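Local coordinates for TlmII (Streptoalloteichus hindustanus, PDB 4HVM), which belongs to the condensation-domain family of nonribosomal peptide synthesis, acts in tallysomycin biosynthesis and may bind phosphopantetheine, at residues R197-L202 / A355-A360; M245-A250 / D316-T321; L275-E280 / F302-T307. One frame throughout, in Å; residues are numbered along the deposited sequence.

Interaction 1 (R197-L202 / A355-A360); sequences RRLPAL and ARWDVA. With SO4 (sulfate ion), chain E.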
loop_
_atom_site.group_PDB
_atom_site.type_symbol
_atom_site.label_atom_id
_atom_site.label_comp_id
_atom_site.label_asym_id
_atom_site.label_seq_id
_atom_site.Cartn_x
_atom_site.Cartn_y
_atom_site.Cartn_z
ATOM N N ARG A 197 -11.390 -17.829 17.950
ATOM C CA ARG A 197 -12.782 -17.837 18.381
ATOM C C ARG A 197 -13.695 -17.115 17.390
ATOM O O ARG A 197 -14.883 -17.426 17.290
ATOM C CB ARG A 197 -12.901 -17.213 19.776
ATOM C CG ARG A 197 -14.326 -17.075 20.291
ATOM C CD ARG A 197 -14.383 -16.337 21.625
ATOM N NE ARG A 197 -14.303 -17.237 22.772
ATOM C CZ ARG A 197 -13.174 -17.566 23.392
ATOM N NH1 ARG A 197 -12.015 -17.072 22.975
ATOM N NH2 ARG A 197 -13.204 -18.393 24.430
ATOM N N ARG A 198 -13.136 -16.168 16.644
ATOM C CA ARG A 198 -13.943 -15.304 15.782
ATOM C C ARG A 198 -13.949 -15.684 14.300
ATOM O O ARG A 198 -14.946 -15.471 13.610
ATOM C CB ARG A 198 -13.530 -13.844 15.965
ATOM C CG ARG A 198 -14.074 -13.242 17.246
ATOM C CD ARG A 198 -13.379 -11.951 17.617
ATOM N NE ARG A 198 -13.859 -11.433 18.895
ATOM C CZ ARG A 198 -13.482 -11.900 20.082
ATOM N NH1 ARG A 198 -13.973 -11.362 21.190
ATOM N NH2 ARG A 198 -12.615 -12.902 20.162
ATOM N N LEU A 199 -12.843 -16.242 13.819
ATOM C CA LEU A 199 -12.735 -16.663 12.419
ATOM C C LEU A 199 -13.849 -17.597 11.908
ATOM O O LEU A 199 -14.338 -17.406 10.793
ATOM C CB LEU A 199 -11.352 -17.261 12.129
ATOM C CG LEU A 199 -10.200 -16.267 11.971
ATOM C CD1 LEU A 199 -8.885 -16.989 11.718
ATOM C CD2 LEU A 199 -10.494 -15.275 10.854
ATOM N N PRO A 200 -14.248 -18.612 12.702
ATOM C CA PRO A 200 -15.326 -19.472 12.198
ATOM C C PRO A 200 -16.670 -18.756 12.076
ATOM O O PRO A 200 -17.519 -19.188 11.297
ATOM C CB PRO A 200 -15.423 -20.570 13.262
ATOM C CG PRO A 200 -14.091 -20.587 13.916
ATOM C CD PRO A 200 -13.664 -19.156 13.942
ATOM N N ALA A 201 -16.859 -17.681 12.833
ATOM C CA ALA A 201 -18.142 -16.986 12.860
ATOM C C ALA A 201 -18.284 -15.958 11.740
ATOM O O ALA A 201 -19.350 -15.373 11.559
ATOM C CB ALA A 201 -18.354 -16.329 14.213
ATOM N N LEU A 202 -17.208 -15.736 10.992
ATOM C CA LEU A 202 -17.238 -14.795 9.878
ATOM C C LEU A 202 -18.265 -15.219 8.833
ATOM O O LEU A 202 -18.243 -16.356 8.363
ATOM C CB LEU A 202 -15.856 -14.677 9.233
ATOM C CG LEU A 202 -15.000 -13.465 9.598
ATOM C CD1 LEU A 202 -14.789 -13.369 11.095
ATOM C CD2 LEU A 202 -13.662 -13.515 8.882
ATOM N N ALA A 355 -11.683 -14.386 0.936
ATOM C CA ALA A 355 -13.082 -14.555 0.552
ATOM C C ALA A 355 -14.051 -14.067 1.625
ATOM O O ALA A 355 -15.162 -13.633 1.317
ATOM C CB ALA A 355 -13.363 -16.007 0.213
ATOM N N ARG A 356 -13.625 -14.137 2.884
ATOM C CA ARG A 356 -14.481 -13.766 4.007
ATOM C C ARG A 356 -14.272 -12.314 4.430
ATOM O O ARG A 356 -14.952 -11.813 5.325
ATOM C CB ARG A 356 -14.245 -14.702 5.192
ATOM C CG ARG A 356 -14.421 -16.177 4.856
ATOM C CD ARG A 356 -15.880 -16.554 4.621
ATOM N NE ARG A 356 -16.508 -17.043 5.846
ATOM C CZ ARG A 356 -16.545 -18.320 6.217
ATOM N NH1 ARG A 356 -16.001 -19.260 5.455
ATOM N NH2 ARG A 356 -17.133 -18.659 7.356
ATOM N N TRP A 357 -13.316 -11.649 3.789
ATOM C CA TRP A 357 -13.131 -10.208 3.948
ATOM C C TRP A 357 -12.759 -9.588 2.604
ATOM O O TRP A 357 -11.713 -8.958 2.461
ATOM C CB TRP A 357 -12.087 -9.882 5.028
ATOM C CG TRP A 357 -10.786 -10.639 4.925
ATOM C CD1 TRP A 357 -9.734 -10.357 4.101
ATOM C CD2 TRP A 357 -10.394 -11.782 5.695
ATOM N NE1 TRP A 357 -8.720 -11.261 4.298
ATOM C CE2 TRP A 357 -9.099 -12.146 5.272
ATOM C CE3 TRP A 357 -11.012 -12.537 6.695
ATOM C CZ2 TRP A 357 -8.414 -13.232 5.816
ATOM C CZ3 TRP A 357 -10.331 -13.614 7.234
ATOM C CH2 TRP A 357 -9.046 -13.951 6.793
ATOM N N ASP A 358 -13.648 -9.763 1.629
ATOM C CA ASP A 358 -13.356 -9.452 0.229
ATOM C C ASP A 358 -13.508 -7.980 -0.158
ATOM O O ASP A 358 -13.681 -7.656 -1.334
ATOM C CB ASP A 358 -14.212 -10.324 -0.695
ATOM C CG ASP A 358 -15.695 -10.106 -0.484
ATOM O OD1 ASP A 358 -16.055 -9.517 0.557
ATOM O OD2 ASP A 358 -16.498 -10.521 -1.348
ATOM N N VAL A 359 -13.442 -7.091 0.825
ATOM C CA VAL A 359 -13.429 -5.662 0.546
ATOM C C VAL A 359 -12.146 -5.043 1.082
ATOM O O VAL A 359 -11.885 -5.078 2.285
ATOM C CB VAL A 359 -14.637 -4.945 1.171
ATOM C CG1 VAL A 359 -14.572 -3.456 0.878
ATOM C CG2 VAL A 359 -15.936 -5.544 0.652
ATOM N N ALA A 360 -11.343 -4.481 0.186
ATOM C CA ALA A 360 -10.068 -3.894 0.576
ATOM C C ALA A 360 -10.062 -2.385 0.386
ATOM O O ALA A 360 -10.368 -1.886 -0.695
ATOM C CB ALA A 360 -8.928 -4.529 -0.206
HETATM S S SO4 E . -12.678 -12.980 24.017
HETATM O O1 SO4 E . -13.683 -13.921 24.502
HETATM O O2 SO4 E . -11.541 -12.918 24.936
HETATM O O3 SO4 E . -12.206 -13.441 22.714
HETATM O O4 SO4 E . -13.286 -11.656 23.906
#

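Interaction 2 (M245-A250 / D316-T321); sequences MAALTA and DLMSRT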
loop_
_atom_site.group_PDB
_atom_site.type_symbol
_atom_site.label_atom_id
_atom_site.label_comp_id
_atom_site.label_asym_id
_atom_site.label_seq_id
_atom_site.Cartn_x
_atom_site.Cartn_y
_atom_site.Cartn_z
HETATM N N MSE A 245 -13.496 6.255 4.132
HETATM C CA MSE A 245 -13.723 5.390 2.979
HETATM C C MSE A 245 -14.350 4.065 3.384
HETATM O O MSE A 245 -15.338 3.634 2.795
HETATM C CB MSE A 245 -12.412 5.122 2.244
HETATM C CG MSE A 245 -11.944 6.265 1.375
HETATM SE SE MSE A 245 -13.174 6.590 -0.097
HETATM C CE MSE A 245 -14.201 8.071 0.656
ATOM N N ALA A 246 -13.762 3.420 4.385
ATOM C CA ALA A 246 -14.247 2.132 4.860
ATOM C C ALA A 246 -15.686 2.214 5.362
ATOM O O ALA A 246 -16.472 1.287 5.164
ATOM C CB ALA A 246 -13.335 1.596 5.950
ATOM N N ALA A 247 -16.026 3.328 6.003
ATOM C CA ALA A 247 -17.372 3.526 6.523
ATOM C C ALA A 247 -18.375 3.697 5.392
ATOM O O ALA A 247 -19.455 3.106 5.413
ATOM C CB ALA A 247 -17.408 4.734 7.448
ATOM N N LEU A 248 -18.008 4.506 4.403
ATOM C CA LEU A 248 -18.903 4.813 3.293
ATOM C C LEU A 248 -19.016 3.660 2.300
ATOM O O LEU A 248 -20.079 3.444 1.719
ATOM C CB LEU A 248 -18.469 6.098 2.583
ATOM C CG LEU A 248 -18.718 7.396 3.355
ATOM C CD1 LEU A 248 -18.205 8.594 2.577
ATOM C CD2 LEU A 248 -20.196 7.557 3.685
ATOM N N THR A 249 -17.924 2.923 2.113
ATOM C CA THR A 249 -17.937 1.748 1.248
ATOM C C THR A 249 -18.819 0.666 1.855
ATOM O O THR A 249 -19.617 0.036 1.158
ATOM C CB THR A 249 -16.522 1.183 1.025
ATOM O OG1 THR A 249 -15.703 2.165 0.380
ATOM C CG2 THR A 249 -16.579 -0.061 0.160
ATOM N N ALA A 250 -18.673 0.459 3.161
ATOM C CA ALA A 250 -19.496 -0.501 3.886
ATOM C C ALA A 250 -20.956 -0.079 3.849
ATOM O O ALA A 250 -21.848 -0.920 3.775
ATOM C CB ALA A 250 -19.025 -0.634 5.324
ATOM N N ASP A 316 -23.238 7.637 12.382
ATOM C CA ASP A 316 -23.683 6.290 12.722
ATOM C C ASP A 316 -22.714 5.234 12.201
ATOM O O ASP A 316 -22.292 4.349 12.940
ATOM C CB ASP A 316 -25.090 6.027 12.176
ATOM C CG ASP A 316 -26.170 6.742 12.967
ATOM O OD1 ASP A 316 -26.023 6.868 14.202
ATOM O OD2 ASP A 316 -27.168 7.177 12.356
ATOM N N LEU A 317 -22.360 5.341 10.925
ATOM C CA LEU A 317 -21.479 4.372 10.292
ATOM C C LEU A 317 -20.028 4.565 10.708
ATOM O O LEU A 317 -19.260 3.606 10.750
ATOM C CB LEU A 317 -21.613 4.452 8.773
ATOM C CG LEU A 317 -22.947 3.932 8.244
ATOM C CD1 LEU A 317 -23.496 4.870 7.199
ATOM C CD2 LEU A 317 -22.789 2.532 7.678
HETATM N N MSE A 318 -19.659 5.805 11.014
HETATM C CA MSE A 318 -18.309 6.105 11.476
HETATM C C MSE A 318 -18.088 5.460 12.834
HETATM O O MSE A 318 -17.026 4.910 13.112
HETATM C CB MSE A 318 -18.102 7.618 11.575
HETATM C CG MSE A 318 -16.654 8.066 11.533
HETATM SE SE MSE A 318 -15.757 7.525 9.897
HETATM C CE MSE A 318 -14.551 6.207 10.673
ATOM N N SER A 319 -19.112 5.527 13.674
ATOM C CA SER A 319 -19.058 4.949 15.008
ATOM C C SER A 319 -18.850 3.436 14.965
ATOM O O SER A 319 -18.047 2.879 15.717
ATOM C CB SER A 319 -20.349 5.273 15.754
ATOM O OG SER A 319 -20.460 4.500 16.926
ATOM N N ARG A 320 -19.578 2.777 14.072
ATOM C CA ARG A 320 -19.538 1.326 13.971
ATOM C C ARG A 320 -18.283 0.837 13.246
ATOM O O ARG A 320 -17.778 -0.249 13.531
ATOM C CB ARG A 320 -20.812 0.818 13.292
ATOM C CG ARG A 320 -22.076 1.375 13.931
ATOM C CD ARG A 320 -23.329 0.690 13.439
ATOM N NE ARG A 320 -24.508 1.109 14.191
ATOM C CZ ARG A 320 -25.623 0.395 14.299
ATOM N NH1 ARG A 320 -26.641 0.865 15.006
ATOM N NH2 ARG A 320 -25.722 -0.788 13.710
ATOM N N THR A 321 -17.778 1.645 12.319
ATOM C CA THR A 321 -16.547 1.323 11.606
ATOM C C THR A 321 -15.348 1.431 12.537
ATOM O O THR A 321 -14.464 0.572 12.541
ATOM C CB THR A 321 -16.327 2.280 10.425
ATOM O OG1 THR A 321 -17.441 2.196 9.528
ATOM C CG2 THR A 321 -15.048 1.934 9.680
#

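Interaction 3 (L275-E280 / F302-T307); sequences LYLSTE and FGVDLT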
loop_
_atom_site.group_PDB
_atom_site.type_symbol
_atom_site.label_atom_id
_atom_site.label_comp_id
_atom_site.label_asym_id
_atom_site.label_seq_id
_atom_site.Cartn_x
_atom_site.Cartn_y
_atom_site.Cartn_z
ATOM N N LEU A 275 -20.344 -6.725 8.043
ATOM C CA LEU A 275 -19.525 -6.780 6.840
ATOM C C LEU A 275 -18.046 -6.643 7.200
ATOM O O LEU A 275 -17.667 -5.753 7.964
ATOM C CB LEU A 275 -19.937 -5.664 5.881
ATOM C CG LEU A 275 -19.161 -5.539 4.570
ATOM C CD1 LEU A 275 -19.507 -6.677 3.621
ATOM C CD2 LEU A 275 -19.422 -4.192 3.921
ATOM N N TYR A 276 -17.209 -7.519 6.650
ATOM C CA TYR A 276 -15.786 -7.516 6.990
ATOM C C TYR A 276 -14.889 -6.957 5.892
ATOM O O TYR A 276 -14.963 -7.371 4.738
ATOM C CB TYR A 276 -15.324 -8.914 7.399
ATOM C CG TYR A 276 -15.677 -9.237 8.827
ATOM C CD1 TYR A 276 -16.963 -9.634 9.172
ATOM C CD2 TYR A 276 -14.730 -9.130 9.835
ATOM C CE1 TYR A 276 -17.293 -9.924 10.482
ATOM C CE2 TYR A 276 -15.046 -9.417 11.145
ATOM C CZ TYR A 276 -16.328 -9.813 11.465
ATOM O OH TYR A 276 -16.635 -10.097 12.776
ATOM N N LEU A 277 -14.032 -6.017 6.275
ATOM C CA LEU A 277 -13.164 -5.323 5.336
ATOM C C LEU A 277 -11.692 -5.566 5.650
ATOM O O LEU A 277 -11.353 -6.192 6.653
ATOM C CB LEU A 277 -13.439 -3.818 5.356
ATOM C CG LEU A 277 -14.725 -3.247 4.757
ATOM C CD1 LEU A 277 -15.969 -3.605 5.566
ATOM C CD2 LEU A 277 -14.604 -1.737 4.624
ATOM N N SER A 278 -10.823 -5.052 4.790
ATOM C CA SER A 278 -9.388 -5.123 5.015
ATOM C C SER A 278 -8.741 -3.777 4.709
ATOM O O SER A 278 -9.039 -3.156 3.690
ATOM C CB SER A 278 -8.760 -6.212 4.144
ATOM O OG SER A 278 -7.346 -6.171 4.222
ATOM N N THR A 279 -7.861 -3.325 5.594
ATOM C CA THR A 279 -7.119 -2.092 5.356
ATOM C C THR A 279 -5.705 -2.212 5.907
ATOM O O THR A 279 -5.427 -3.082 6.731
ATOM C CB THR A 279 -7.819 -0.872 5.987
ATOM O OG1 THR A 279 -7.163 0.333 5.572
ATOM C CG2 THR A 279 -7.802 -0.963 7.504
ATOM N N GLU A 280 -4.812 -1.337 5.455
ATOM C CA GLU A 280 -3.429 -1.369 5.918
ATOM C C GLU A 280 -3.218 -0.510 7.162
ATOM O O GLU A 280 -4.002 0.394 7.449
ATOM C CB GLU A 280 -2.469 -0.935 4.808
ATOM C CG GLU A 280 -2.313 -1.955 3.696
ATOM C CD GLU A 280 -2.986 -1.524 2.411
ATOM O OE1 GLU A 280 -2.766 -0.370 1.984
ATOM O OE2 GLU A 280 -3.732 -2.341 1.829
ATOM N N PHE A 302 -11.164 -6.201 9.893
ATOM C CA PHE A 302 -12.145 -5.738 10.873
ATOM C C PHE A 302 -13.557 -5.787 10.308
ATOM O O PHE A 302 -13.746 -5.764 9.093
ATOM C CB PHE A 302 -11.816 -4.320 11.351
ATOM C CG PHE A 302 -11.923 -3.274 10.279
ATOM C CD1 PHE A 302 -10.906 -3.102 9.355
ATOM C CD2 PHE A 302 -13.033 -2.449 10.206
ATOM C CE1 PHE A 302 -11.004 -2.140 8.373
ATOM C CE2 PHE A 302 -13.132 -1.484 9.229
ATOM C CZ PHE A 302 -12.118 -1.329 8.312
ATOM N N GLY A 303 -14.543 -5.850 11.197
ATOM C CA GLY A 303 -15.930 -5.935 10.783
ATOM C C GLY A 303 -16.770 -4.743 11.203
ATOM O O GLY A 303 -16.684 -4.276 12.338
ATOM N N VAL A 304 -17.585 -4.250 10.277
ATOM C CA VAL A 304 -18.534 -3.188 10.571
ATOM C C VAL A 304 -19.906 -3.801 10.849
ATOM O O VAL A 304 -20.475 -4.480 9.994
ATOM C CB VAL A 304 -18.640 -2.195 9.399
ATOM C CG1 VAL A 304 -19.550 -1.040 9.762
ATOM C CG2 VAL A 304 -17.263 -1.683 9.016
ATOM N N ASP A 305 -20.427 -3.570 12.049
ATOM C CA ASP A 305 -21.730 -4.104 12.425
ATOM C C ASP A 305 -22.848 -3.212 11.903
ATOM O O ASP A 305 -23.028 -2.093 12.371
ATOM C CB ASP A 305 -21.829 -4.248 13.943
ATOM C CG ASP A 305 -23.085 -4.975 14.380
ATOM O OD1 ASP A 305 -23.745 -5.606 13.524
ATOM O OD2 ASP A 305 -23.405 -4.914 15.587
ATOM N N LEU A 306 -23.604 -3.723 10.937
ATOM C CA LEU A 306 -24.629 -2.935 10.262
ATOM C C LEU A 306 -26.036 -3.307 10.722
ATOM O O LEU A 306 -27.019 -2.966 10.059
ATOM C CB LEU A 306 -24.527 -3.163 8.754
ATOM C CG LEU A 306 -23.133 -3.085 8.129
ATOM C CD1 LEU A 306 -23.108 -3.856 6.820
ATOM C CD2 LEU A 306 -22.728 -1.637 7.902
ATOM N N THR A 307 -26.127 -3.985 11.862
ATOM C CA THR A 307 -27.360 -4.658 12.280
ATOM C C THR A 307 -28.629 -3.800 12.345
ATOM O O THR A 307 -29.604 -4.080 11.648
ATOM C CB THR A 307 -27.179 -5.386 13.623
ATOM O OG1 THR A 307 -26.176 -6.401 13.484
ATOM C CG2 THR A 307 -28.485 -6.035 14.051
#

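Interaction 1 (R197-L202 / A355-A360)
At the edge of the Trp357 indole, in the plane of the ring, lies Leu202 CD2, 3.6 Å from Trp357 CE3. Leu199 comes in obliquely at the neighbouring corner, its CD2 4.0 Å from Trp357 CZ3. A second flat group, the Arg356 guanidinium, holds Leu202 O at its edge and within its plane. Farther out, a sulfate, probably from the crystallisation liquor, has O1 over one face of the Arg197 guanidinium and meets the edge of Arg198. In this condensation-domain fold the contact ties the turn that follows helix 185-198 to the loop entering strand 359-361 of the six-stranded mixed sheet. Arg356 grips side-on, with two nitrogens on one acceptor: NH2 approaches Leu202 O in the carbonyl plane at 2.7 Å and fairly straight (158°), while NE reaches the same oxygen from above that plane at 3.1 Å. Bends at chi2 (-71°) and chi3 (-93°) fold the arginine chain back so that both N-H groups face this carbonyl; NE also makes a weak bond to Pro203 O. An alanine in place of Arg356 removes both of these donors to Leu202 O and would probably loosen the hold on the turn. Leu202 also lays CD2 against Arg356 CB, 3.9 Å away, so the leucine is held at both its backbone and its side chain. The indole NE1 is bonded to Tyr335 OH, and Val338 of helix 335-344 also touches the Trp357 side chain. At the sulfate, Arg198 NH2 donates to O3 at 2.6 Å.

Interaction 2 (M245-A250 / D316-T321)
Thr321 points from helix 314-330 toward helix 241-255, and its three side-chain atoms settle round Ala247. Thr321 CB lies 4.0 Å from Ala247 CB. Thr321 OG1, beside its own backbone N (chi1 -59°), comes within 3.3 Å of Ala247 CB. Thr321 CG2, anti to that N, reaches along the opposing helix to Ala246 CB at 4.1 Å. The axes of segments 245-250 and 316-321 cross at 113° and approach to 8.9 Å, a spacing that the small alanines allow. Ala247 CB sits in a hollow lined by Thr321, by the carbonyl oxygen and CB of Leu317, and by the selenium (SE) of Met318, a selenomethionine, which lies 4.1 Å from Ala247 CB after that chain bends at chi2 and chi3. Phe302 of strand 297-305 touches both Ala246 and Thr321, so the crossing rests on the sheet. No hydrogen bond joins the two segments. The one polar tip at the interface, Thr321 OG1, donates instead to Leu317 O one turn back in its own helix (2.6 Å), an oxygen that also accepts from Thr321 N. With its hydrogen donated within the helix, OG1 can lie against the alanine methyl without needing a partner on the other helix, and cohesion across the crossing comes from van der Waals contact.

Interaction 3 (L275-E280 / F302-T307)
Strands 274-282 and 297-305 run antiparallel at one margin of the six-stranded mixed sheet of this condensation-domain fold, with 297-305 the outermost strand within the chain. Leu275 pairs with Val304, and Leu277 with Phe302, as hydrogen-bonded pairs; the straightest bond is Leu277 N to Phe302 O, at 2.8 Å and nearly along the carbonyl axis. Between them lies the non-hydrogen-bonded pair of Tyr276 and Gly303. Here the large bump fills a flat hollow: with CG anti to its carbonyl carbon, the tyrosine lays its ring across the neighbouring strand, and Gly303 CA sits beneath the ring face, 3.6 Å from the centroid, in a CH-pi contact. A beta carbon on Gly303 would point into the Tyr276 ring. Leu202 and Trp357 also touch the Tyr276 side chain.

The face carrying Leu275, Leu277, Phe302 and Val304 is covered by helices 241-255 and 314-330. Phe302 takes the crowded first torsion (chi1 65°), which brings its ring face over Leu277 CB, and Phe325 meets that ring edge-to-face. The Leu277 and Val304 side chains cross obliquely, with CD1 of the first nearest CG2 of the second. Past the strand end, Leu306 turns its CD1 back to Leu275 CB, 3.8 Å away. At the far end Thr279, whose OG1 is bonded to Val361 O, sets CG2 3.5 Å from Phe302 CE1.

In the fold
Followed from the N terminus, the chain leaves helix 185-198 through the first segment of interaction 1 and meets segment 197-202 again only at 355-360, closing the longest of the three loops. Interaction 2 is nested inside that loop, joining helix 241-255 to helix 314-330, and interaction 3 is nested in turn inside interaction 2. None cross. Strand 274-282 follows helix 241-255 and strand 297-305 precedes helix 314-330, so interactions 2 and 3, their centres about 8 Å apart, build a helical layer against sheet strands. Strand 359-361 then joins the same sheet beside 274-282, where Val359 O probably bonds Ser278 N, and Val359 packs on Thr249 of interaction 2.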